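Local coordinates for nuclear inclusion protein A (PDB 3MMG) that probably cleaves peptide bonds as a 3C-type viral cysteine protease with a chymotrypsin-like fold, at residues Cys19-Glu30 and Leu47-Lys58; His142-Ser153 and Ile163-His171. The protein carries 3 engineered substitutions. All coordinates share one frame; numbering follows the deposited sequence. Where two conformers were deposited one is given.

Contact 1 (Cys19-Glu30 and Leu47-Lys58)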
loop_
_atom_site.group_PDB
_atom_site.type_symbol
_atom_site.label_atom_id
_atom_site.label_comp_id
_atom_site.label_asym_id
_atom_site.label_seq_id
_atom_site.Cartn_x
_atom_site.Cartn_y
_atom_site.Cartn_z
ATOM N N CYS A 19 4.446 4.737 6.216
ATOM C CA CYS A 19 3.670 5.233 7.369
ATOM C C CYS A 19 2.946 4.082 8.064
ATOM O O CYS A 19 2.673 3.031 7.450
ATOM C CB CYS A 19 2.570 6.184 6.903
ATOM S SG CYS A 19 3.040 7.565 5.869
ATOM N N LEU A 20 2.594 4.294 9.326
ATOM C CA LEU A 20 1.627 3.413 9.985
ATOM C C LEU A 20 0.262 4.076 9.939
ATOM O O LEU A 20 0.135 5.255 10.249
ATOM C CB LEU A 20 1.987 3.104 11.440
ATOM C CG LEU A 20 3.323 2.455 11.789
ATOM C CD1 LEU A 20 3.459 2.351 13.308
ATOM C CD2 LEU A 20 3.429 1.104 11.180
ATOM N N LEU A 21 -0.754 3.317 9.537
ATOM C CA LEU A 21 -2.113 3.836 9.460
ATOM C C LEU A 21 -3.011 3.091 10.453
ATOM O O LEU A 21 -3.052 1.861 10.465
ATOM C CB LEU A 21 -2.650 3.705 8.023
ATOM C CG LEU A 21 -1.794 4.334 6.919
ATOM C CD1 LEU A 21 -2.420 4.029 5.555
ATOM C CD2 LEU A 21 -1.652 5.809 7.124
ATOM N N GLU A 22 -3.684 3.843 11.325
ATOM C CA GLU A 22 -4.603 3.231 12.285
ATOM C C GLU A 22 -5.945 3.894 12.077
ATOM O O GLU A 22 -6.063 5.116 12.194
ATOM C CB GLU A 22 -4.128 3.412 13.739
ATOM C CG GLU A 22 -5.124 2.819 14.753
ATOM C CD GLU A 22 -4.735 2.987 16.218
ATOM O OE1 GLU A 22 -3.758 3.718 16.537
ATOM O OE2 GLU A 22 -5.435 2.371 17.066
ATOM N N ASN A 23 -6.948 3.093 11.752
ATOM C CA ASN A 23 -8.303 3.578 11.581
ATOM C C ASN A 23 -9.120 2.982 12.709
ATOM O O ASN A 23 -9.467 1.806 12.660
ATOM C CB ASN A 23 -8.855 3.136 10.226
ATOM C CG ASN A 23 -10.069 3.926 9.821
ATOM O OD1 ASN A 23 -10.361 4.965 10.426
ATOM N ND2 ASN A 23 -10.779 3.460 8.790
ATOM N N SER A 24 -9.401 3.805 13.723
ATOM C CA SER A 24 -9.955 3.347 15.007
ATOM C C SER A 24 -11.437 3.659 15.120
ATOM O O SER A 24 -11.850 4.787 14.901
ATOM C CB SER A 24 -9.207 3.992 16.175
ATOM O OG SER A 24 -9.586 3.406 17.418
ATOM N N SER A 25 -12.217 2.651 15.485
ATOM C CA SER A 25 -13.649 2.819 15.723
ATOM C C SER A 25 -14.037 2.053 16.984
ATOM O O SER A 25 -13.229 1.297 17.533
ATOM C CB SER A 25 -14.469 2.360 14.522
ATOM O OG SER A 25 -14.083 1.062 14.076
ATOM N N ASP A 26 -15.269 2.258 17.445
ATOM C CA ASP A 26 -15.753 1.560 18.640
ATOM C C ASP A 26 -15.698 0.045 18.402
ATOM O O ASP A 26 -16.408 -0.478 17.546
ATOM C CB ASP A 26 -17.174 2.058 18.991
ATOM C CG ASP A 26 -17.807 1.325 20.184
ATOM O OD1 ASP A 26 -17.091 0.664 20.977
ATOM O OD2 ASP A 26 -19.049 1.428 20.328
ATOM N N GLY A 27 -14.829 -0.651 19.135
ATOM C CA GLY A 27 -14.689 -2.111 19.013
ATOM C C GLY A 27 -13.928 -2.668 17.820
ATOM O O GLY A 27 -13.940 -3.888 17.586
ATOM N N HIS A 28 -13.274 -1.800 17.043
ATOM C CA HIS A 28 -12.427 -2.278 15.937
ATOM C C HIS A 28 -11.344 -1.285 15.565
ATOM O O HIS A 28 -11.612 -0.094 15.452
ATOM C CB HIS A 28 -13.240 -2.605 14.685
ATOM C CG HIS A 28 -12.418 -3.231 13.596
ATOM N ND1 HIS A 28 -12.210 -4.594 13.510
ATOM C CD2 HIS A 28 -11.726 -2.678 12.564
ATOM C CE1 HIS A 28 -11.436 -4.853 12.468
ATOM N NE2 HIS A 28 -11.127 -3.710 11.879
ATOM N N SER A 29 -10.119 -1.777 15.377
ATOM C CA SER A 29 -9.021 -0.935 14.893
ATOM C C SER A 29 -8.417 -1.574 13.640
ATOM O O SER A 29 -7.933 -2.712 13.695
ATOM C CB SER A 29 -7.947 -0.790 15.982
ATOM O OG SER A 29 -6.838 -0.014 15.545
ATOM N N GLU A 30 -8.450 -0.854 12.523
ATOM C CA GLU A 30 -7.798 -1.303 11.280
ATOM C C GLU A 30 -6.360 -0.793 11.328
ATOM O O GLU A 30 -6.155 0.399 11.423
ATOM C CB GLU A 30 -8.524 -0.699 10.064
ATOM C CG GLU A 30 -8.636 -1.598 8.876
ATOM C CD GLU A 30 -9.734 -2.608 9.065
ATOM O OE1 GLU A 30 -10.944 -2.268 8.888
ATOM O OE2 GLU A 30 -9.371 -3.745 9.410
ATOM N N LEU A 47 -8.597 -0.158 3.860
ATOM C CA LEU A 47 -8.409 0.630 5.073
ATOM C C LEU A 47 -9.733 1.271 5.509
ATOM O O LEU A 47 -9.952 1.471 6.697
ATOM C CB LEU A 47 -7.359 1.727 4.848
ATOM C CG LEU A 47 -7.146 2.767 5.958
ATOM C CD1 LEU A 47 -6.578 2.088 7.212
ATOM C CD2 LEU A 47 -6.211 3.810 5.406
ATOM N N PHE A 48 -10.613 1.567 4.558
ATOM C CA PHE A 48 -11.874 2.247 4.866
ATOM C C PHE A 48 -13.104 1.359 4.717
ATOM O O PHE A 48 -14.211 1.852 4.466
ATOM C CB PHE A 48 -11.997 3.511 4.032
ATOM C CG PHE A 48 -10.849 4.452 4.228
ATOM C CD1 PHE A 48 -9.917 4.649 3.218
ATOM C CD2 PHE A 48 -10.684 5.114 5.436
ATOM C CE1 PHE A 48 -8.833 5.517 3.409
ATOM C CE2 PHE A 48 -9.611 5.976 5.645
ATOM C CZ PHE A 48 -8.691 6.181 4.636
ATOM N N ARG A 49 -12.905 0.057 4.889
ATOM C CA ARG A 49 -14.010 -0.906 4.935
ATOM C C ARG A 49 -15.112 -0.456 5.881
ATOM O O ARG A 49 -16.303 -0.563 5.559
ATOM C CB ARG A 49 -13.501 -2.237 5.445
ATOM C CG ARG A 49 -12.832 -3.063 4.416
ATOM C CD ARG A 49 -12.497 -4.411 5.001
ATOM N NE ARG A 49 -11.572 -4.369 6.132
ATOM C CZ ARG A 49 -10.960 -5.454 6.606
ATOM N NH1 ARG A 49 -11.185 -6.628 6.039
ATOM N NH2 ARG A 49 -10.135 -5.378 7.635
ATOM N N ARG A 50 -14.704 0.016 7.057
ATOM C CA ARG A 50 -15.626 0.531 8.056
ATOM C C ARG A 50 -15.671 2.047 7.953
ATOM O O ARG A 50 -14.632 2.715 7.964
ATOM C CB ARG A 50 -15.201 0.115 9.462
ATOM C CG ARG A 50 -15.002 -1.370 9.639
ATOM C CD ARG A 50 -15.133 -1.762 11.106
ATOM N NE ARG A 50 -15.179 -3.214 11.273
ATOM C CZ ARG A 50 -15.876 -3.844 12.217
ATOM N NH1 ARG A 50 -16.606 -3.162 13.097
ATOM N NH2 ARG A 50 -15.848 -5.168 12.277
ATOM N N ASN A 51 -16.885 2.582 7.865
ATOM C CA ASN A 51 -17.092 4.024 7.798
ATOM C C ASN A 51 -16.792 4.763 9.112
ATOM O O ASN A 51 -16.942 4.197 10.210
ATOM C CB ASN A 51 -18.527 4.327 7.344
ATOM C CG ASN A 51 -18.706 5.773 6.924
ATOM O OD1 ASN A 51 -17.910 6.307 6.146
ATOM N ND2 ASN A 51 -19.750 6.421 7.450
ATOM N N ASN A 52 -16.358 6.024 8.982
ATOM C CA ASN A 52 -16.209 6.957 10.120
ATOM C C ASN A 52 -15.205 6.553 11.204
ATOM O O ASN A 52 -15.421 6.823 12.398
ATOM C CB ASN A 52 -17.579 7.253 10.779
ATOM C CG ASN A 52 -18.393 8.300 10.024
ATOM O OD1 ASN A 52 -18.324 8.401 8.796
ATOM N ND2 ASN A 52 -19.188 9.079 10.763
ATOM N N GLY A 53 -14.115 5.906 10.816
ATOM C CA GLY A 53 -13.046 5.665 11.781
ATOM C C GLY A 53 -12.213 6.927 11.945
ATOM O O GLY A 53 -12.144 7.742 11.010
ATOM N N GLU A 54 -11.581 7.083 13.109
ATOM C CA GLU A 54 -10.603 8.160 13.329
ATOM C C GLU A 54 -9.240 7.666 12.881
ATOM O O GLU A 54 -8.760 6.641 13.370
ATOM C CB GLU A 54 -10.513 8.563 14.800
ATOM C CG GLU A 54 -11.789 9.106 15.390
ATOM C CD GLU A 54 -11.582 9.789 16.745
ATOM O OE1 GLU A 54 -10.599 9.470 17.475
ATOM O OE2 GLU A 54 -12.431 10.647 17.084
ATOM N N LEU A 55 -8.622 8.413 11.975
ATOM C CA LEU A 55 -7.405 7.958 11.308
ATOM C C LEU A 55 -6.194 8.625 11.945
ATOM O O LEU A 55 -6.168 9.850 12.093
ATOM C CB LEU A 55 -7.472 8.331 9.833
ATOM C CG LEU A 55 -6.266 7.959 8.965
ATOM C CD1 LEU A 55 -6.102 6.437 8.856
ATOM C CD2 LEU A 55 -6.460 8.586 7.575
ATOM N N THR A 56 -5.214 7.822 12.334
ATOM C CA THR A 56 -3.949 8.343 12.866
ATOM C C THR A 56 -2.853 7.852 11.943
ATOM O O THR A 56 -2.858 6.668 11.548
ATOM C CB THR A 56 -3.704 7.881 14.314
ATOM O OG1 THR A 56 -4.721 8.439 15.161
ATOM C CG2 THR A 56 -2.335 8.376 14.828
ATOM N N ILE A 57 -1.952 8.754 11.561
ATOM C CA ILE A 57 -0.893 8.444 10.611
ATOM C C ILE A 57 0.445 8.677 11.301
ATOM O O ILE A 57 0.763 9.825 11.651
ATOM C CB ILE A 57 -1.012 9.347 9.377
ATOM C CG1 ILE A 57 -2.411 9.187 8.764
ATOM C CG2 ILE A 57 0.126 9.035 8.372
ATOM C CD1 ILE A 57 -3.152 10.485 8.510
ATOM N N LYS A 58 1.222 7.611 11.482
ATOM C CA LYS A 58 2.545 7.733 12.089
ATOM C C LYS A 58 3.615 7.712 11.020
ATOM O O LYS A 58 3.633 6.812 10.188
ATOM C CB LYS A 58 2.815 6.668 13.140
ATOM C CG LYS A 58 4.114 6.944 13.917
ATOM C CD LYS A 58 4.248 6.058 15.143
ATOM C CE LYS A 58 5.452 6.486 15.991
ATOM N NZ LYS A 58 5.342 7.880 16.587
HETATM O O HOH W 1 -11.986 0.349 8.164
#

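Contact 2 (His142-Ser153 and Ile163-His171). Engineered in segment 142-153: Ala-151 (natural residue Cys).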
loop_
_atom_site.group_PDB
_atom_site.type_symbol
_atom_site.label_atom_id
_atom_site.label_comp_id
_atom_site.label_asym_id
_atom_site.label_seq_id
_atom_site.Cartn_x
_atom_site.Cartn_y
_atom_site.Cartn_z
ATOM N N HIS A 142 2.565 -13.384 -4.472
ATOM C CA HIS A 142 3.932 -13.412 -3.969
ATOM C C HIS A 142 4.005 -14.417 -2.820
ATOM O O HIS A 142 2.963 -14.866 -2.305
ATOM C CB HIS A 142 4.415 -11.988 -3.548
ATOM C CG HIS A 142 3.771 -11.459 -2.297
ATOM N ND1 HIS A 142 4.213 -11.801 -1.038
ATOM C CD2 HIS A 142 2.756 -10.579 -2.111
ATOM C CE1 HIS A 142 3.478 -11.181 -0.129
ATOM N NE2 HIS A 142 2.581 -10.438 -0.752
ATOM N N TRP A 143 5.233 -14.786 -2.455
ATOM C CA TRP A 143 5.475 -15.807 -1.430
ATOM C C TRP A 143 6.194 -15.319 -0.156
ATOM O O TRP A 143 6.801 -16.130 0.550
ATOM C CB TRP A 143 6.195 -17.011 -2.051
ATOM C CG TRP A 143 5.259 -17.826 -2.927
ATOM C CD1 TRP A 143 4.551 -18.941 -2.555
ATOM C CD2 TRP A 143 4.908 -17.566 -4.297
ATOM N NE1 TRP A 143 3.790 -19.391 -3.614
ATOM C CE2 TRP A 143 3.987 -18.564 -4.690
ATOM C CE3 TRP A 143 5.281 -16.589 -5.227
ATOM C CZ2 TRP A 143 3.448 -18.614 -5.983
ATOM C CZ3 TRP A 143 4.744 -16.640 -6.527
ATOM C CH2 TRP A 143 3.829 -17.647 -6.880
ATOM N N ILE A 144 6.097 -14.021 0.141
ATOM C CA ILE A 144 6.742 -13.435 1.325
ATOM C C ILE A 144 5.787 -13.574 2.511
ATOM O O ILE A 144 4.624 -13.188 2.424
ATOM C CB ILE A 144 7.091 -11.937 1.102
ATOM C CG1 ILE A 144 8.012 -11.778 -0.126
ATOM C CG2 ILE A 144 7.726 -11.306 2.390
ATOM C CD1 ILE A 144 8.058 -10.368 -0.736
ATOM N N THR A 145 6.299 -14.141 3.596
ATOM C CA THR A 145 5.553 -14.257 4.857
ATOM C C THR A 145 4.987 -12.904 5.307
ATOM O O THR A 145 5.719 -11.915 5.393
ATOM C CB THR A 145 6.452 -14.879 5.967
ATOM O OG1 THR A 145 6.762 -16.229 5.615
ATOM C CG2 THR A 145 5.759 -14.845 7.348
ATOM N N THR A 146 3.680 -12.889 5.599
ATOM C CA THR A 146 3.020 -11.704 6.117
ATOM C C THR A 146 2.096 -12.045 7.288
ATOM O O THR A 146 1.583 -13.166 7.397
ATOM C CB THR A 146 2.157 -11.026 5.037
ATOM O OG1 THR A 146 1.253 -11.997 4.506
ATOM C CG2 THR A 146 2.996 -10.534 3.910
ATOM N N LYS A 147 1.891 -11.060 8.142
ATOM C CA LYS A 147 0.958 -11.152 9.257
ATOM C C LYS A 147 -0.159 -10.162 8.964
ATOM O O LYS A 147 0.057 -9.209 8.205
ATOM C CB LYS A 147 1.670 -10.693 10.522
ATOM C CG LYS A 147 2.712 -11.617 11.092
ATOM C CD LYS A 147 3.075 -11.045 12.449
ATOM C CE LYS A 147 3.716 -12.066 13.386
ATOM N NZ LYS A 147 3.530 -11.608 14.804
ATOM N N ASP A 148 -1.341 -10.380 9.549
ATOM C CA ASP A 148 -2.393 -9.366 9.543
ATOM C C ASP A 148 -1.741 -8.087 10.068
ATOM O O ASP A 148 -1.009 -8.106 11.053
ATOM C CB ASP A 148 -3.600 -9.786 10.415
ATOM C CG ASP A 148 -4.380 -10.972 9.841
ATOM O OD1 ASP A 148 -4.277 -11.265 8.631
ATOM O OD2 ASP A 148 -5.127 -11.619 10.621
ATOM N N GLY A 149 -1.969 -6.973 9.392
ATOM C CA GLY A 149 -1.325 -5.745 9.808
ATOM C C GLY A 149 -0.374 -5.225 8.746
ATOM O O GLY A 149 -0.021 -4.055 8.759
ATOM N N GLN A 150 0.057 -6.097 7.835
ATOM C CA GLN A 150 1.086 -5.709 6.867
ATOM C C GLN A 150 0.547 -5.287 5.506
ATOM O O GLN A 150 1.322 -4.937 4.590
ATOM C CB GLN A 150 2.113 -6.841 6.719
ATOM C CG GLN A 150 3.050 -6.961 7.924
ATOM C CD GLN A 150 4.119 -7.990 7.683
ATOM O OE1 GLN A 150 3.910 -9.170 7.928
ATOM N NE2 GLN A 150 5.269 -7.548 7.165
ATOM N N ALA A 151 -0.777 -5.313 5.348
ATOM C CA ALA A 151 -1.352 -4.750 4.111
ATOM C C ALA A 151 -0.881 -3.297 3.970
ATOM O O ALA A 151 -0.739 -2.563 4.971
ATOM C CB ALA A 151 -2.863 -4.858 4.075
ATOM N N GLY A 152 -0.597 -2.902 2.738
ATOM C CA GLY A 152 -0.116 -1.543 2.455
ATOM C C GLY A 152 1.388 -1.430 2.364
ATOM O O GLY A 152 1.905 -0.392 1.902
ATOM N N SER A 153 2.100 -2.482 2.783
ATOM C CA SER A 153 3.563 -2.525 2.690
ATOM C C SER A 153 3.979 -2.564 1.228
ATOM O O SER A 153 3.449 -3.382 0.450
ATOM C CB SER A 153 4.137 -3.726 3.455
ATOM O OG SER A 153 3.723 -3.705 4.828
ATOM N N ILE A 163 8.695 0.931 -6.867
ATOM C CA ILE A 163 7.597 0.328 -6.106
ATOM C C ILE A 163 6.589 -0.219 -7.110
ATOM O O ILE A 163 6.125 0.531 -7.980
ATOM C CB ILE A 163 6.938 1.363 -5.190
ATOM C CG1 ILE A 163 7.996 1.958 -4.218
ATOM C CG2 ILE A 163 5.728 0.755 -4.452
ATOM C CD1 ILE A 163 7.460 3.095 -3.381
ATOM N N LEU A 164 6.243 -1.509 -6.980
ATOM C CA LEU A 164 5.387 -2.176 -7.985
ATOM C C LEU A 164 3.962 -2.370 -7.484
ATOM O O LEU A 164 3.049 -2.598 -8.274
ATOM C CB LEU A 164 5.947 -3.533 -8.373
ATOM C CG LEU A 164 7.382 -3.571 -8.897
ATOM C CD1 LEU A 164 7.685 -4.981 -9.411
ATOM C CD2 LEU A 164 7.673 -2.500 -9.942
ATOM N N GLY A 165 3.781 -2.286 -6.166
ATOM C CA GLY A 165 2.461 -2.612 -5.620
ATOM C C GLY A 165 2.508 -2.478 -4.119
ATOM O O GLY A 165 3.554 -2.161 -3.544
ATOM N N ILE A 166 1.375 -2.741 -3.487
ATOM C CA ILE A 166 1.307 -2.808 -2.027
ATOM C C ILE A 166 0.587 -4.075 -1.590
ATOM O O ILE A 166 -0.299 -4.576 -2.303
ATOM C CB ILE A 166 0.618 -1.565 -1.408
ATOM C CG1 ILE A 166 -0.750 -1.297 -2.044
ATOM C CG2 ILE A 166 1.562 -0.357 -1.526
ATOM C CD1 ILE A 166 -1.610 -0.259 -1.283
ATOM N N HIS A 167 0.994 -4.618 -0.444
ATOM C CA HIS A 167 0.413 -5.899 -0.026
ATOM C C HIS A 167 -1.107 -5.775 0.208
ATOM O O HIS A 167 -1.553 -4.739 0.663
ATOM C CB HIS A 167 1.121 -6.457 1.206
ATOM C CG HIS A 167 0.522 -7.752 1.663
ATOM N ND1 HIS A 167 0.528 -8.884 0.869
ATOM C CD2 HIS A 167 -0.089 -8.099 2.820
ATOM C CE1 HIS A 167 -0.064 -9.873 1.520
ATOM N NE2 HIS A 167 -0.467 -9.416 2.700
ATOM N N SER A 168 -1.890 -6.825 -0.091
ATOM C CA SER A 168 -3.345 -6.706 -0.004
ATOM C C SER A 168 -4.078 -7.909 0.612
ATOM O O SER A 168 -4.788 -7.742 1.587
ATOM C CB SER A 168 -3.944 -6.377 -1.383
ATOM O OG SER A 168 -5.369 -6.326 -1.322
ATOM N N LEU A 169 -3.890 -9.094 0.029
ATOM C CA LEU A 169 -4.741 -10.265 0.285
ATOM C C LEU A 169 -3.943 -11.432 0.746
ATOM O O LEU A 169 -2.761 -11.564 0.427
ATOM C CB LEU A 169 -5.418 -10.760 -1.003
ATOM C CG LEU A 169 -6.375 -9.962 -1.855
ATOM C CD1 LEU A 169 -6.718 -10.805 -3.071
ATOM C CD2 LEU A 169 -7.628 -9.630 -1.025
ATOM N N THR A 170 -4.646 -12.339 1.430
ATOM C CA THR A 170 -4.167 -13.682 1.661
ATOM C C THR A 170 -5.344 -14.646 1.453
ATOM O O THR A 170 -6.515 -14.288 1.634
ATOM C CB THR A 170 -3.523 -13.839 3.062
ATOM O OG1 THR A 170 -2.876 -15.117 3.157
ATOM C CG2 THR A 170 -4.559 -13.694 4.174
ATOM N N HIS A 171 -5.023 -15.855 1.035
ATOM C CA HIS A 171 -6.031 -16.889 0.899
ATOM C C HIS A 171 -6.514 -17.278 2.297
ATOM O O HIS A 171 -5.737 -17.293 3.248
ATOM C CB HIS A 171 -5.414 -18.075 0.186
ATOM C CG HIS A 171 -6.406 -19.107 -0.234
ATOM N ND1 HIS A 171 -6.887 -20.070 0.630
ATOM C CD2 HIS A 171 -6.996 -19.340 -1.431
ATOM C CE1 HIS A 171 -7.739 -20.847 -0.017
ATOM N NE2 HIS A 171 -7.823 -20.429 -1.268
#

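Contact 1 (Cys19-Glu30 and Leu47-Lys58)
Leu-20, Glu-22 and Ser-24 face Lys-58, Thr-56 and Glu-54 as hydrogen-bonded pairs of an antiparallel ladder, the axes of strands 19-25 and 54-58 coming within 4.7 Å at 165°. Between these rungs, on the buried face, Leu-21 lies beside Ile-57, Leu-21 CD2 being 3.8 Å from Ile-57 CG1, while its other methyl, CD1, meets CD2 of Leu-47. Asn-23, on the same face, turns its amide to the 47-53 loop, and ND2 donates to Leu-47 O at 3.0 Å. The ladder belongs to the N-terminal beta-barrel half of the chymotrypsin-like fold, where strand 19-25 also pairs with strand 28-37 through a type II turn from Ser-25 to His-28. On that second strand the contact turns polar. Glu-30 OE2 is met from opposite faces of its carboxylate: His-28 NE2 arrives at 3.0 Å, and Arg-49 NH2 forms a salt bridge modelled at 2.5 Å, shorter than usual, so its exact length is doubtful. The guanidinium of Arg-49 also reaches Glu-217. Arg-50, extended from CG to NE, lays its guanidinium flat on the His-28 ring, centres 4.1 Å apart and planes at 3°. A water donates to Glu-30 OE1 and Leu-47 O and accepts from Arg-50 N.

Contact 2 (His142-Ser153 and Ile163-His171)
Thr-146 sets its methyl CG2 over one face of the His-167 imidazole, a little toward the rim and 3.9 Å from the ring centroid; the backbone N of Leu-169 lies over the opposite face. The two segments belong to the C-terminal beta-barrel of the chymotrypsin-like fold. Their meeting forms a pocket wall for the bound peptide: His-167 NE2 and Thr-146 OG1 both hydrogen-bond to a polar side chain of that peptide, consistent with the S1 pocket of 3C-type proteases.

The orientation of His-167 is fixed from several directions. Its CG stands opposite the backbone N (chi1 179°), which carries the ring off strand 163-171 and under the loop. There ND1 shares a nearly straight hydrogen bond with His-142 NE2, 3.0 Å long with an angle of 171°. The two rings meet rim to rim, their planes 69° apart. His-142 is itself held on its far nitrogen, where ND1 accepts the backbone N of Ile-144 in the ring plane, which makes His-142 a second-shell residue that probably helps orient His-167 toward the peptide.

Backbone bonds pin the same histidine at both ends: Gly-152 N donates to His-167 O at 2.9 Å, and His-167 N donates to Ser-153 O, also at 2.9 Å. They hold Ala-151, an engineered residue that is cysteine in the natural sequence, next to the ring. That position touches His-46 and probably carries the nucleophile of the natural enzyme. Two successive type II turns, Lys-147 to Gln-150 and Gln-150 to Ser-153, shape the loop around it. At the second turn Gln-150 O accepts twice from one face of its plane, from Ser-153 N at 3.1 Å and from Ser-153 OG at 2.7 Å.

In the fold
Contact 1 sits in the N-terminal barrel and contact 2 in the C-terminal one, their centres 18 Å apart and their nearest atoms about 7 Å apart. They do not touch, but hydrogen bonds bridge the gap: Phe-33, on strand 28-37, which begins in contact 1, makes a backbone hydrogen bond with Ala-151 of contact 2, and Asn-44, shortly before Leu-47, donates its side-chain amide to His-167 O. The bound peptide spans both. Contact 2 meets it far more widely, including a ladder with Leu-169 to His-171, whereas contact 1 reaches it through Glu-30 and Arg-49. The probable active site includes Ala-151 of contact 2 and His-46, which immediately precedes segment 47-58.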